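Local atomic coordinates of protein transport protein SEC16 (Saccharomyces cerevisiae, PDB entry 3MZK), a protein that helps initiate assembly of the COPII coat that forms transport vesicles at the endoplasmic reticulum, and takes part in cargo selection and autophagy. Residues P15-S20 with D54-P59; F284-T289 with E311-D316; L220-Q225 with A257-N262. All coordinates share one frame; numbering follows the deposited sequence.

In the fold
Interaction 1 joins the small N-terminal sheet to the loop that follows it, while interactions 2 and 3 both sit in the helical body, their centres about 39 Å and about 50 Å from that of interaction 1. All three rest mainly on apolar side chains, with no hydrogen bond from one segment to the other. Interaction 3 is the buried one, joining two helices, and its asparagine also meets a second subunit. Interaction 2 is partly buried and ties a loop to a helix; interaction 1, also partly buried, uses aromatic rings from a strand that faces a different protein. Interactions 2 and 3 come within about 6 Å at their nearest atoms, and helix 275-290 serves both.

Interaction 1: residues P15-S20 with D54-P59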
ATOM      1  N   PRO B  15      61.562  -7.653 -32.196  1.00 45.40           N
ATOM      2  CA  PRO B  15      60.567  -6.812 -32.864  1.00 52.68           C
ATOM      3  C   PRO B  15      60.500  -5.429 -32.218  1.00 47.90           C
ATOM      4  O   PRO B  15      60.973  -5.246 -31.103  1.00 47.48           O
ATOM      5  CB  PRO B  15      59.250  -7.564 -32.624  1.00 41.55           C
ATOM      6  CG  PRO B  15      59.637  -8.950 -32.269  1.00 37.72           C
ATOM      7  CD  PRO B  15      60.955  -8.838 -31.569  1.00 60.81           C
ATOM      8  N   ILE B  16      59.920  -4.468 -32.922  1.00 45.05           N
ATOM      9  CA  ILE B  16      59.686  -3.150 -32.363  1.00 42.00           C
ATOM     10  C   ILE B  16      58.307  -2.698 -32.808  1.00 31.72           C
ATOM     11  O   ILE B  16      57.930  -2.933 -33.948  1.00 37.68           O
ATOM     12  CB  ILE B  16      60.725  -2.126 -32.859  1.00 30.19           C
ATOM     13  CG1 ILE B  16      62.144  -2.584 -32.525  1.00 36.67           C
ATOM     14  CG2 ILE B  16      60.469  -0.753 -32.250  1.00 31.80           C
ATOM     15  CD1 ILE B  16      63.237  -1.854 -33.347  1.00 25.80           C
ATOM     16  N   PHE B  17      57.563  -2.058 -31.906  1.00 27.45           N
ATOM     17  CA  PHE B  17      56.243  -1.521 -32.216  1.00 19.89           C
ATOM     18  C   PHE B  17      55.880  -0.320 -31.338  1.00 27.34           C
ATOM     19  O   PHE B  17      55.994  -0.376 -30.116  1.00 30.66           O
ATOM     20  CB  PHE B  17      55.179  -2.604 -32.049  1.00 27.48           C
ATOM     21  CG  PHE B  17      53.834  -2.207 -32.577  1.00 48.19           C
ATOM     22  CD1 PHE B  17      53.450  -2.560 -33.867  1.00 35.89           C
ATOM     23  CD2 PHE B  17      52.951  -1.469 -31.790  1.00 40.99           C
ATOM     24  CE1 PHE B  17      52.213  -2.196 -34.359  1.00 36.59           C
ATOM     25  CE2 PHE B  17      51.712  -1.095 -32.279  1.00 31.98           C
ATOM     26  CZ  PHE B  17      51.339  -1.462 -33.564  1.00 36.97           C
ATOM     27  N   HIS B  18      55.434   0.765 -31.957  1.00 29.78           N
ATOM     28  CA  HIS B  18      55.046   1.952 -31.203  1.00 31.40           C
ATOM     29  C   HIS B  18      53.896   2.713 -31.837  1.00 32.52           C
ATOM     30  O   HIS B  18      53.832   2.878 -33.050  1.00 29.86           O
ATOM     31  CB  HIS B  18      56.231   2.900 -30.999  1.00 29.93           C
ATOM     32  CG  HIS B  18      57.188   2.444 -29.946  1.00 39.66           C
ATOM     33  ND1 HIS B  18      58.528   2.249 -30.193  1.00 37.59           N
ATOM     34  CD2 HIS B  18      56.995   2.141 -28.640  1.00 46.89           C
ATOM     35  CE1 HIS B  18      59.122   1.841 -29.085  1.00 35.69           C
ATOM     36  NE2 HIS B  18      58.215   1.765 -28.129  1.00 39.90           N
ATOM     37  N   TRP B  19      52.989   3.183 -30.995  1.00 40.49           N
ATOM     38  CA  TRP B  19      51.899   4.016 -31.444  1.00 28.31           C
ATOM     39  C   TRP B  19      52.361   5.458 -31.481  1.00 32.35           C
ATOM     40  O   TRP B  19      53.250   5.856 -30.742  1.00 48.12           O
ATOM     41  CB  TRP B  19      50.723   3.881 -30.485  1.00 32.89           C
ATOM     42  CG  TRP B  19      50.428   2.466 -30.122  1.00 43.42           C
ATOM     43  CD1 TRP B  19      51.003   1.737 -29.126  1.00 40.63           C
ATOM     44  CD2 TRP B  19      49.478   1.607 -30.756  1.00 36.91           C
ATOM     45  NE1 TRP B  19      50.470   0.471 -29.099  1.00 38.85           N
ATOM     46  CE2 TRP B  19      49.533   0.364 -30.089  1.00 24.36           C
ATOM     47  CE3 TRP B  19      48.584   1.769 -31.821  1.00 29.40           C
ATOM     48  CZ2 TRP B  19      48.730  -0.710 -30.450  1.00 38.26           C
ATOM     49  CZ3 TRP B  19      47.795   0.697 -32.186  1.00 36.94           C
ATOM     50  CH2 TRP B  19      47.869  -0.528 -31.500  1.00 44.98           C
ATOM     51  N   SER B  20      51.744   6.243 -32.346  1.00 44.20           N
ATOM     52  CA  SER B  20      52.023   7.658 -32.408  1.00 39.38           C
ATOM     53  C   SER B  20      50.732   8.446 -32.226  1.00 46.72           C
ATOM     54  O   SER B  20      49.650   7.956 -32.542  1.00 52.65           O
ATOM     55  CB  SER B  20      52.639   8.002 -33.757  1.00 34.72           C
ATOM     56  OG  SER B  20      52.844   9.396 -33.868  1.00 63.47           O
ATOM     57  N   ASP B  54      45.393   2.309 -39.522  1.00 67.13           N
ATOM     58  CA  ASP B  54      44.337   1.458 -40.080  1.00 78.22           C
ATOM     59  C   ASP B  54      44.773   0.347 -41.052  1.00 75.44           C
ATOM     60  O   ASP B  54      43.933  -0.425 -41.512  1.00 66.53           O
ATOM     61  CB  ASP B  54      43.228   2.303 -40.715  1.00 80.59           C
ATOM     62  CG  ASP B  54      43.740   3.210 -41.811  1.00 92.68           C
ATOM     63  OD1 ASP B  54      44.789   2.895 -42.418  1.00 85.58           O
ATOM     64  OD2 ASP B  54      43.080   4.240 -42.071  1.00101.83           O
ATOM     65  N   GLN B  55      46.064   0.264 -41.367  1.00 72.87           N
ATOM     66  CA  GLN B  55      46.579  -0.883 -42.117  1.00 67.47           C
ATOM     67  C   GLN B  55      46.924  -1.984 -41.123  1.00 67.41           C
ATOM     68  O   GLN B  55      47.528  -2.997 -41.475  1.00 63.51           O
ATOM     69  CB  GLN B  55      47.832  -0.520 -42.915  1.00 59.31           C
ATOM     70  CG  GLN B  55      47.796   0.834 -43.591  1.00 84.80           C
ATOM     71  CD  GLN B  55      46.892   0.864 -44.801  1.00 92.37           C
ATOM     72  OE1 GLN B  55      46.144  -0.078 -45.054  1.00102.16           O
ATOM     73  NE2 GLN B  55      46.959   1.952 -45.563  1.00 86.14           N
ATOM     74  N   ILE B  56      46.544  -1.764 -39.870  1.00 70.85           N
ATOM     75  CA  ILE B  56      46.864  -2.686 -38.792  1.00 80.69           C
ATOM     76  C   ILE B  56      45.636  -2.895 -37.915  1.00 81.52           C
ATOM     77  O   ILE B  56      45.323  -4.013 -37.500  1.00 81.23           O
ATOM     78  CB  ILE B  56      48.021  -2.139 -37.944  1.00 81.69           C
ATOM     79  CG1 ILE B  56      49.265  -1.974 -38.816  1.00 85.24           C
ATOM     80  CG2 ILE B  56      48.306  -3.052 -36.766  1.00 81.38           C
ATOM     81  CD1 ILE B  56      50.481  -1.517 -38.059  1.00 97.08           C
ATOM     82  N   ILE B  57      44.947  -1.796 -37.638  1.00 81.00           N
ATOM     83  CA  ILE B  57      43.680  -1.836 -36.929  1.00 82.34           C
ATOM     84  C   ILE B  57      42.553  -1.579 -37.921  1.00 86.14           C
ATOM     85  O   ILE B  57      42.305  -0.436 -38.304  1.00 80.83           O
ATOM     86  CB  ILE B  57      43.634  -0.783 -35.803  1.00 83.26           C
ATOM     87  CG1 ILE B  57      44.421  -1.268 -34.580  1.00 83.15           C
ATOM     88  CG2 ILE B  57      42.200  -0.461 -35.413  1.00 78.85           C
ATOM     89  CD1 ILE B  57      44.282  -0.359 -33.361  1.00 80.53           C
ATOM     90  N   LYS B  58      41.892  -2.651 -38.353  1.00 89.31           N
ATOM     91  CA  LYS B  58      40.749  -2.535 -39.246  1.00 99.03           C
ATOM     92  C   LYS B  58      39.639  -1.778 -38.535  1.00111.51           C
ATOM     93  O   LYS B  58      39.066  -2.281 -37.569  1.00125.26           O
ATOM     94  CB  LYS B  58      40.255  -3.919 -39.672  1.00 88.71           C
ATOM     95  N   PRO B  59      39.341  -0.555 -39.001  1.00104.17           N
ATOM     96  CA  PRO B  59      38.331   0.313 -38.382  1.00103.08           C
ATOM     97  C   PRO B  59      36.918  -0.278 -38.445  1.00101.27           C
ATOM     98  O   PRO B  59      36.663  -1.191 -39.235  1.00 76.86           O
ATOM     99  CB  PRO B  59      38.406   1.595 -39.223  1.00100.24           C
ATOM    100  CG  PRO B  59      39.746   1.546 -39.892  1.00 94.06           C
ATOM    101  CD  PRO B  59      40.005   0.096 -40.143  1.00 90.81           C
TER
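Phe17 and Trp19 meet Ile56 and Ile57 by side chains alone, the backbones lying well apart: the nearest CA atoms, those of Trp19 and Ile56, are 11.1 Å from each other. Two separate touches bridge this gap. Phe17 swings its CG anti to the backbone N (chi1 -170°), which sends the ring out from the strand, and its CE1 comes 4.1 Å from CD1 of Ile56. That methyl sits at the edge of the ring, close to its plane, as the two side chains slide past each other in opposite directions. Two residues along, Trp19 offers the six-membered end of its indole to Ile57: CZ3 is 3.9 Å from Ile57 CD1, which approaches obliquely, and the two side chains cross at about a right angle. The aromatic residues also pack on each other, with Phe17 CE2 over one face of the indole, offset toward the rim. Trp19 NE1, in turn, lies at the edge of the phenyl ring and is hydrogen-bonded to the backbone of another protein's chain. Val25 of the neighbouring strand touches Phe17, Trp19 and Ile56 and so is in contact with both segments. Strand 16-19 is an outer strand of a three-stranded antiparallel sheet, consistent with the propeller blade that Sec16 is known to insert into its partner Sec13.

Interaction 2: residues F284-T289 with E311-D316; sequences FGIFLT and EPVMAD
Ile286 carries its side of the contact by itself, resting the end of its side chain against both Val313 and Met314. Its CD1 lies 3.8 Å from Val313 CG2 and equally 3.8 Å from Met314 CB, and its CG1 also borders that valine methyl. The isoleucine and the valine run past each other in opposite directions, whereas Met314 crosses Ile286 at about a right angle. An extended side chain (chi2 166°) carries the isoleucine's terminal methyl out from the helix to the loop. Met314 touches with its CB; beyond it the chain bends at chi2 and chi3, and the residue packs on Ile282 and Glu283, further back on the same helix. In the next shell, Val313 is paired by backbone hydrogen bonding with Val319, whose side chain also meets Ile286, so the loop folds over this residue. Within the helix, Thr289 OG1 donates to Gly285 O at 3.0 Å, in the carbonyl plane and with a C=O...donor angle of 158°. Phe284, Phe287 and Leu288 pack instead among helices 231-240 and 294-303. The contact thus packs part of the connection between helices 294-303 and 330-344 against helix 275-290, within the helical ACE1-type domain of Sec16.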
ATOM      1  N   PHE B 284      18.668 -12.111  -9.463  1.00 53.67           N
ATOM      2  CA  PHE B 284      19.112 -13.087 -10.447  1.00 57.63           C
ATOM      3  C   PHE B 284      20.245 -12.515 -11.303  1.00 57.58           C
ATOM      4  O   PHE B 284      21.129 -13.248 -11.754  1.00 55.38           O
ATOM      5  CB  PHE B 284      17.936 -13.514 -11.332  1.00 56.62           C
ATOM      6  CG  PHE B 284      18.206 -14.743 -12.149  1.00 59.85           C
ATOM      7  CD1 PHE B 284      17.512 -14.974 -13.321  1.00 66.18           C
ATOM      8  CD2 PHE B 284      19.140 -15.674 -11.738  1.00 61.03           C
ATOM      9  CE1 PHE B 284      17.753 -16.107 -14.077  1.00 67.26           C
ATOM     10  CE2 PHE B 284      19.387 -16.804 -12.487  1.00 60.08           C
ATOM     11  CZ  PHE B 284      18.690 -17.022 -13.657  1.00 65.08           C
ATOM     12  N   GLY B 285      20.210 -11.204 -11.527  1.00 54.01           N
ATOM     13  CA  GLY B 285      21.277 -10.519 -12.237  1.00 57.91           C
ATOM     14  C   GLY B 285      22.576 -10.488 -11.447  1.00 58.53           C
ATOM     15  O   GLY B 285      23.649 -10.288 -12.012  1.00 58.33           O
ATOM     16  N   ILE B 286      22.473 -10.677 -10.134  1.00 58.16           N
ATOM     17  CA  ILE B 286      23.637 -10.761  -9.266  1.00 59.70           C
ATOM     18  C   ILE B 286      24.235 -12.154  -9.361  1.00 63.32           C
ATOM     19  O   ILE B 286      25.426 -12.317  -9.607  1.00 71.27           O
ATOM     20  CB  ILE B 286      23.266 -10.474  -7.802  1.00 59.91           C
ATOM     21  CG1 ILE B 286      23.111  -8.970  -7.580  1.00 49.65           C
ATOM     22  CG2 ILE B 286      24.315 -11.040  -6.863  1.00 51.22           C
ATOM     23  CD1 ILE B 286      22.439  -8.621  -6.283  1.00 46.93           C
ATOM     24  N   PHE B 287      23.392 -13.159  -9.170  1.00 65.58           N
ATOM     25  CA  PHE B 287      23.814 -14.544  -9.294  1.00 59.79           C
ATOM     26  C   PHE B 287      24.613 -14.767 -10.573  1.00 65.06           C
ATOM     27  O   PHE B 287      25.681 -15.375 -10.549  1.00 84.88           O
ATOM     28  CB  PHE B 287      22.594 -15.466  -9.269  1.00 50.54           C
ATOM     29  CG  PHE B 287      22.866 -16.848  -9.778  1.00 56.65           C
ATOM     30  CD1 PHE B 287      23.445 -17.799  -8.958  1.00 58.51           C
ATOM     31  CD2 PHE B 287      22.532 -17.200 -11.075  1.00 59.09           C
ATOM     32  CE1 PHE B 287      23.692 -19.073  -9.426  1.00 61.57           C
ATOM     33  CE2 PHE B 287      22.777 -18.473 -11.548  1.00 61.65           C
ATOM     34  CZ  PHE B 287      23.357 -19.410 -10.722  1.00 65.05           C
ATOM     35  N   LEU B 288      24.087 -14.268 -11.688  1.00 56.40           N
ATOM     36  CA  LEU B 288      24.715 -14.462 -12.991  1.00 59.97           C
ATOM     37  C   LEU B 288      26.098 -13.830 -13.051  1.00 66.79           C
ATOM     38  O   LEU B 288      27.016 -14.382 -13.658  1.00 63.09           O
ATOM     39  CB  LEU B 288      23.831 -13.900 -14.107  1.00 54.09           C
ATOM     40  CG  LEU B 288      22.540 -14.688 -14.332  1.00 63.72           C
ATOM     41  CD1 LEU B 288      21.616 -13.970 -15.314  1.00 63.82           C
ATOM     42  CD2 LEU B 288      22.866 -16.097 -14.803  1.00 59.26           C
ATOM     43  N   THR B 289      26.235 -12.666 -12.427  1.00 61.14           N
ATOM     44  CA  THR B 289      27.518 -11.985 -12.345  1.00 59.00           C
ATOM     45  C   THR B 289      28.556 -12.882 -11.683  1.00 64.34           C
ATOM     46  O   THR B 289      29.622 -13.133 -12.243  1.00 60.53           O
ATOM     47  CB  THR B 289      27.402 -10.675 -11.563  1.00 46.54           C
ATOM     48  OG1 THR B 289      26.548  -9.772 -12.276  1.00 53.80           O
ATOM     49  CG2 THR B 289      28.760 -10.042 -11.402  1.00 32.52           C
ATOM     50  N   GLU B 311      27.375   2.607  -7.464  1.00 70.40           N
ATOM     51  CA  GLU B 311      26.733   2.068  -6.274  1.00 70.70           C
ATOM     52  C   GLU B 311      26.253   0.646  -6.534  1.00 75.76           C
ATOM     53  O   GLU B 311      25.857   0.316  -7.649  1.00 85.99           O
ATOM     54  CB  GLU B 311      25.566   2.962  -5.849  1.00 68.61           C
ATOM     55  N   PRO B 312      26.310  -0.210  -5.506  1.00 80.39           N
ATOM     56  CA  PRO B 312      25.795  -1.578  -5.614  1.00 77.03           C
ATOM     57  C   PRO B 312      24.328  -1.600  -6.028  1.00 67.57           C
ATOM     58  O   PRO B 312      23.577  -0.680  -5.698  1.00 68.20           O
ATOM     59  CB  PRO B 312      25.953  -2.119  -4.191  1.00 80.53           C
ATOM     60  CG  PRO B 312      27.118  -1.368  -3.646  1.00 83.29           C
ATOM     61  CD  PRO B 312      27.005   0.018  -4.227  1.00 86.15           C
ATOM     62  N   VAL B 313      23.931  -2.643  -6.748  1.00 62.21           N
ATOM     63  CA  VAL B 313      22.546  -2.784  -7.186  1.00 68.47           C
ATOM     64  C   VAL B 313      21.644  -3.200  -6.027  1.00 71.47           C
ATOM     65  O   VAL B 313      20.480  -2.818  -5.968  1.00 80.28           O
ATOM     66  CB  VAL B 313      22.417  -3.798  -8.346  1.00 58.73           C
ATOM     67  CG1 VAL B 313      23.287  -3.371  -9.521  1.00 52.99           C
ATOM     68  CG2 VAL B 313      22.788  -5.201  -7.881  1.00 49.84           C
ATOM     69  N   MET B 314      22.194  -3.981  -5.103  1.00 77.99           N
ATOM     70  CA  MET B 314      21.463  -4.413  -3.918  1.00 80.12           C
ATOM     71  C   MET B 314      22.254  -4.071  -2.655  1.00 84.95           C
ATOM     72  O   MET B 314      23.481  -4.009  -2.683  1.00 79.82           O
ATOM     73  CB  MET B 314      21.187  -5.918  -3.981  1.00 78.01           C
ATOM     74  CG  MET B 314      20.036  -6.354  -3.105  1.00 73.63           C
ATOM     75  SD  MET B 314      18.543  -5.463  -3.559  1.00 96.26           S
ATOM     76  CE  MET B 314      18.028  -6.400  -4.993  1.00 77.65           C
ATOM     77  N   ALA B 315      21.552  -3.854  -1.549  1.00 86.94           N
ATOM     78  CA  ALA B 315      22.209  -3.468  -0.305  1.00 98.86           C
ATOM     79  C   ALA B 315      23.150  -4.554   0.215  1.00 96.75           C
ATOM     80  O   ALA B 315      24.275  -4.267   0.634  1.00 81.03           O
ATOM     81  CB  ALA B 315      21.177  -3.105   0.755  1.00103.00           C
ATOM     82  N   ASP B 316      22.685  -5.799   0.184  1.00 98.20           N
ATOM     83  CA  ASP B 316      23.435  -6.919   0.748  1.00101.97           C
ATOM     84  C   ASP B 316      24.444  -7.504  -0.236  1.00 99.93           C
ATOM     85  O   ASP B 316      24.920  -8.626  -0.056  1.00 98.93           O
ATOM     86  CB  ASP B 316      22.481  -8.015   1.234  1.00100.78           C
ATOM     87  CG  ASP B 316      21.753  -8.710   0.094  1.00105.80           C
ATOM     88  OD1 ASP B 316      21.457  -8.051  -0.923  1.00113.71           O
ATOM     89  OD2 ASP B 316      21.480  -9.922   0.217  1.00107.08           O
TER

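Interaction 3: residues L220-Q225 with A257-N262; sequences LLLIFQ and AAVLIN
The flat group in this contact is the carboxamide of Asn262, met from the other helix by the CG2 methyl of Ile223, which lies 4.3 Å from ND2. The methyl stands well above the amide plane and out beyond the nitrogen. Both ends of the amide are engaged by the second subunit, another copy of this protein: OD1 makes a weak hydrogen bond with His166 NE2 there, and ND2 a weak one with Leu161 O. Gly164 of that subunit packs on Asn262 as well.

The rest of the contact is aliphatic. Ile223 has its CG1 anti to the carbonyl carbon and beside the backbone N, and the extended chi2 (-180°) carries CD1 away from the helix, to 4.1 Å from Ala258 CB. Its two branches therefore serve different partners, the long one Ala258 and the short one Asn262. Leu222 adds a further touch, its CD2 lying 4.3 Å from Val259 CG2. The helices come close here, with the CA atoms of Ile223 and Val259 6.3 Å apart. Phe280, from helix 275-290, packs on both Leu222 and Val259, and Phe219 extends the first helix's hold on Ala258. Within 257-262, Asn262 N donates to Val259 O at 3.1 Å, which helps set the backbone from which the amide projects.

Every touching residue is buried, and no hydrogen bond links the two segments. Cohesion between these helices therefore rests on van der Waals packing of methyl groups, while the one polar side chain in the contact is held by weak hydrogen bonds to the second copy of the protein, so this contact borders the interface between the two copies.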
ATOM      1  N   LEU B 220       9.114 -24.592 -11.800  1.00 64.85           N
ATOM      2  CA  LEU B 220       7.844 -24.279 -11.147  1.00 73.97           C
ATOM      3  C   LEU B 220       8.064 -23.571  -9.815  1.00 78.51           C
ATOM      4  O   LEU B 220       7.398 -22.577  -9.507  1.00 79.53           O
ATOM      5  CB  LEU B 220       7.019 -25.549 -10.922  1.00 76.86           C
ATOM      6  CG  LEU B 220       6.329 -26.162 -12.139  1.00 77.49           C
ATOM      7  CD1 LEU B 220       5.605 -27.435 -11.744  1.00 69.77           C
ATOM      8  CD2 LEU B 220       5.368 -25.163 -12.763  1.00 77.89           C
ATOM      9  N   LEU B 221       8.998 -24.095  -9.027  1.00 65.63           N
ATOM     10  CA  LEU B 221       9.305 -23.527  -7.725  1.00 55.64           C
ATOM     11  C   LEU B 221       9.652 -22.055  -7.852  1.00 64.25           C
ATOM     12  O   LEU B 221       9.132 -21.223  -7.110  1.00 71.07           O
ATOM     13  CB  LEU B 221      10.460 -24.281  -7.073  1.00 58.08           C
ATOM     14  CG  LEU B 221      10.949 -23.721  -5.738  1.00 62.49           C
ATOM     15  CD1 LEU B 221       9.801 -23.580  -4.754  1.00 67.86           C
ATOM     16  CD2 LEU B 221      12.033 -24.613  -5.170  1.00 65.44           C
ATOM     17  N   LEU B 222      10.519 -21.731  -8.805  1.00 54.82           N
ATOM     18  CA  LEU B 222      10.970 -20.357  -8.976  1.00 60.82           C
ATOM     19  C   LEU B 222       9.844 -19.410  -9.378  1.00 66.73           C
ATOM     20  O   LEU B 222       9.706 -18.328  -8.808  1.00 75.98           O
ATOM     21  CB  LEU B 222      12.104 -20.279  -9.996  1.00 63.85           C
ATOM     22  CG  LEU B 222      12.610 -18.851 -10.199  1.00 63.79           C
ATOM     23  CD1 LEU B 222      14.082 -18.759  -9.872  1.00 69.23           C
ATOM     24  CD2 LEU B 222      12.331 -18.372 -11.614  1.00 65.67           C
ATOM     25  N   ILE B 223       9.051 -19.815 -10.366  1.00 58.73           N
ATOM     26  CA  ILE B 223       7.918 -19.012 -10.823  1.00 59.75           C
ATOM     27  C   ILE B 223       6.964 -18.656  -9.688  1.00 56.41           C
ATOM     28  O   ILE B 223       6.518 -17.514  -9.577  1.00 57.05           O
ATOM     29  CB  ILE B 223       7.118 -19.737 -11.915  1.00 55.38           C
ATOM     30  CG1 ILE B 223       7.998 -19.978 -13.140  1.00 55.98           C
ATOM     31  CG2 ILE B 223       5.910 -18.920 -12.309  1.00 47.01           C
ATOM     32  CD1 ILE B 223       7.290 -20.675 -14.267  1.00 38.86           C
ATOM     33  N   PHE B 224       6.656 -19.638  -8.847  1.00 60.51           N
ATOM     34  CA  PHE B 224       5.742 -19.423  -7.729  1.00 62.35           C
ATOM     35  C   PHE B 224       6.383 -18.603  -6.614  1.00 63.57           C
ATOM     36  O   PHE B 224       5.695 -17.880  -5.897  1.00 74.20           O
ATOM     37  CB  PHE B 224       5.219 -20.759  -7.190  1.00 58.62           C
ATOM     38  CG  PHE B 224       4.377 -21.514  -8.173  1.00 57.47           C
ATOM     39  CD1 PHE B 224       3.401 -20.862  -8.914  1.00 61.95           C
ATOM     40  CD2 PHE B 224       4.570 -22.871  -8.376  1.00 64.79           C
ATOM     41  CE1 PHE B 224       2.629 -21.552  -9.831  1.00 58.31           C
ATOM     42  CE2 PHE B 224       3.798 -23.568  -9.294  1.00 62.00           C
ATOM     43  CZ  PHE B 224       2.828 -22.907 -10.021  1.00 56.83           C
ATOM     44  N   GLN B 225       7.699 -18.713  -6.470  1.00 59.13           N
ATOM     45  CA  GLN B 225       8.413 -17.931  -5.465  1.00 62.79           C
ATOM     46  C   GLN B 225       8.418 -16.457  -5.829  1.00 65.91           C
ATOM     47  O   GLN B 225       8.212 -15.597  -4.976  1.00 70.97           O
ATOM     48  CB  GLN B 225       9.852 -18.421  -5.308  1.00 68.67           C
ATOM     49  CG  GLN B 225       9.978 -19.781  -4.663  1.00 81.31           C
ATOM     50  CD  GLN B 225       9.247 -19.858  -3.344  1.00 91.80           C
ATOM     51  OE1 GLN B 225       9.118 -18.862  -2.634  1.00 92.25           O
ATOM     52  NE2 GLN B 225       8.751 -21.042  -3.012  1.00105.85           N
ATOM     53  N   ALA B 257      12.109 -15.264 -19.162  1.00 59.75           N
ATOM     54  CA  ALA B 257      11.011 -15.172 -20.123  1.00 56.74           C
ATOM     55  C   ALA B 257       9.700 -15.675 -19.527  1.00 52.83           C
ATOM     56  O   ALA B 257       8.640 -15.107 -19.779  1.00 60.02           O
ATOM     57  CB  ALA B 257      11.348 -15.935 -21.401  1.00 40.11           C
ATOM     58  N   ALA B 258       9.784 -16.735 -18.731  1.00 44.86           N
ATOM     59  CA  ALA B 258       8.613 -17.282 -18.060  1.00 50.97           C
ATOM     60  C   ALA B 258       8.029 -16.269 -17.085  1.00 65.68           C
ATOM     61  O   ALA B 258       6.814 -16.067 -17.039  1.00 72.06           O
ATOM     62  CB  ALA B 258       8.959 -18.572 -17.338  1.00 35.76           C
ATOM     63  N   VAL B 259       8.899 -15.632 -16.308  1.00 49.76           N
ATOM     64  CA  VAL B 259       8.457 -14.640 -15.337  1.00 49.88           C
ATOM     65  C   VAL B 259       7.776 -13.455 -16.014  1.00 57.57           C
ATOM     66  O   VAL B 259       6.680 -13.057 -15.627  1.00 51.12           O
ATOM     67  CB  VAL B 259       9.623 -14.139 -14.465  1.00 57.29           C
ATOM     68  CG1 VAL B 259       9.198 -12.930 -13.652  1.00 61.19           C
ATOM     69  CG2 VAL B 259      10.119 -15.251 -13.559  1.00 45.16           C
ATOM     70  N   LEU B 260       8.422 -12.902 -17.033  1.00 52.52           N
ATOM     71  CA  LEU B 260       7.898 -11.717 -17.707  1.00 56.25           C
ATOM     72  C   LEU B 260       6.531 -11.960 -18.343  1.00 57.02           C
ATOM     73  O   LEU B 260       5.639 -11.116 -18.262  1.00 68.86           O
ATOM     74  CB  LEU B 260       8.893 -11.197 -18.754  1.00 38.60           C
ATOM     75  CG  LEU B 260      10.248 -10.745 -18.207  1.00 47.38           C
ATOM     76  CD1 LEU B 260      11.146 -10.234 -19.323  1.00 46.83           C
ATOM     77  CD2 LEU B 260      10.079  -9.685 -17.125  1.00 35.34           C
ATOM     78  N   ILE B 261       6.370 -13.121 -18.969  1.00 55.96           N
ATOM     79  CA  ILE B 261       5.149 -13.419 -19.709  1.00 64.06           C
ATOM     80  C   ILE B 261       3.977 -13.679 -18.770  1.00 66.15           C
ATOM     81  O   ILE B 261       2.830 -13.714 -19.201  1.00 64.48           O
ATOM     82  CB  ILE B 261       5.337 -14.623 -20.657  1.00 50.59           C
ATOM     83  CG1 ILE B 261       4.374 -14.528 -21.840  1.00 47.57           C
ATOM     84  CG2 ILE B 261       5.174 -15.930 -19.904  1.00 51.03           C
ATOM     85  CD1 ILE B 261       4.637 -15.565 -22.920  1.00 45.56           C
ATOM     86  N   ASN B 262       4.271 -13.852 -17.487  1.00 56.43           N
ATOM     87  CA  ASN B 262       3.233 -14.090 -16.491  1.00 48.79           C
ATOM     88  C   ASN B 262       2.901 -12.846 -15.682  1.00 65.05           C
ATOM     89  O   ASN B 262       2.182 -12.919 -14.686  1.00 61.27           O
ATOM     90  CB  ASN B 262       3.638 -15.221 -15.549  1.00 61.15           C
ATOM     91  CG  ASN B 262       3.486 -16.578 -16.181  1.00 70.16           C
ATOM     92  OD1 ASN B 262       2.464 -16.875 -16.792  1.00 84.83           O
ATOM     93  ND2 ASN B 262       4.506 -17.412 -16.048  1.00 80.13           N
TER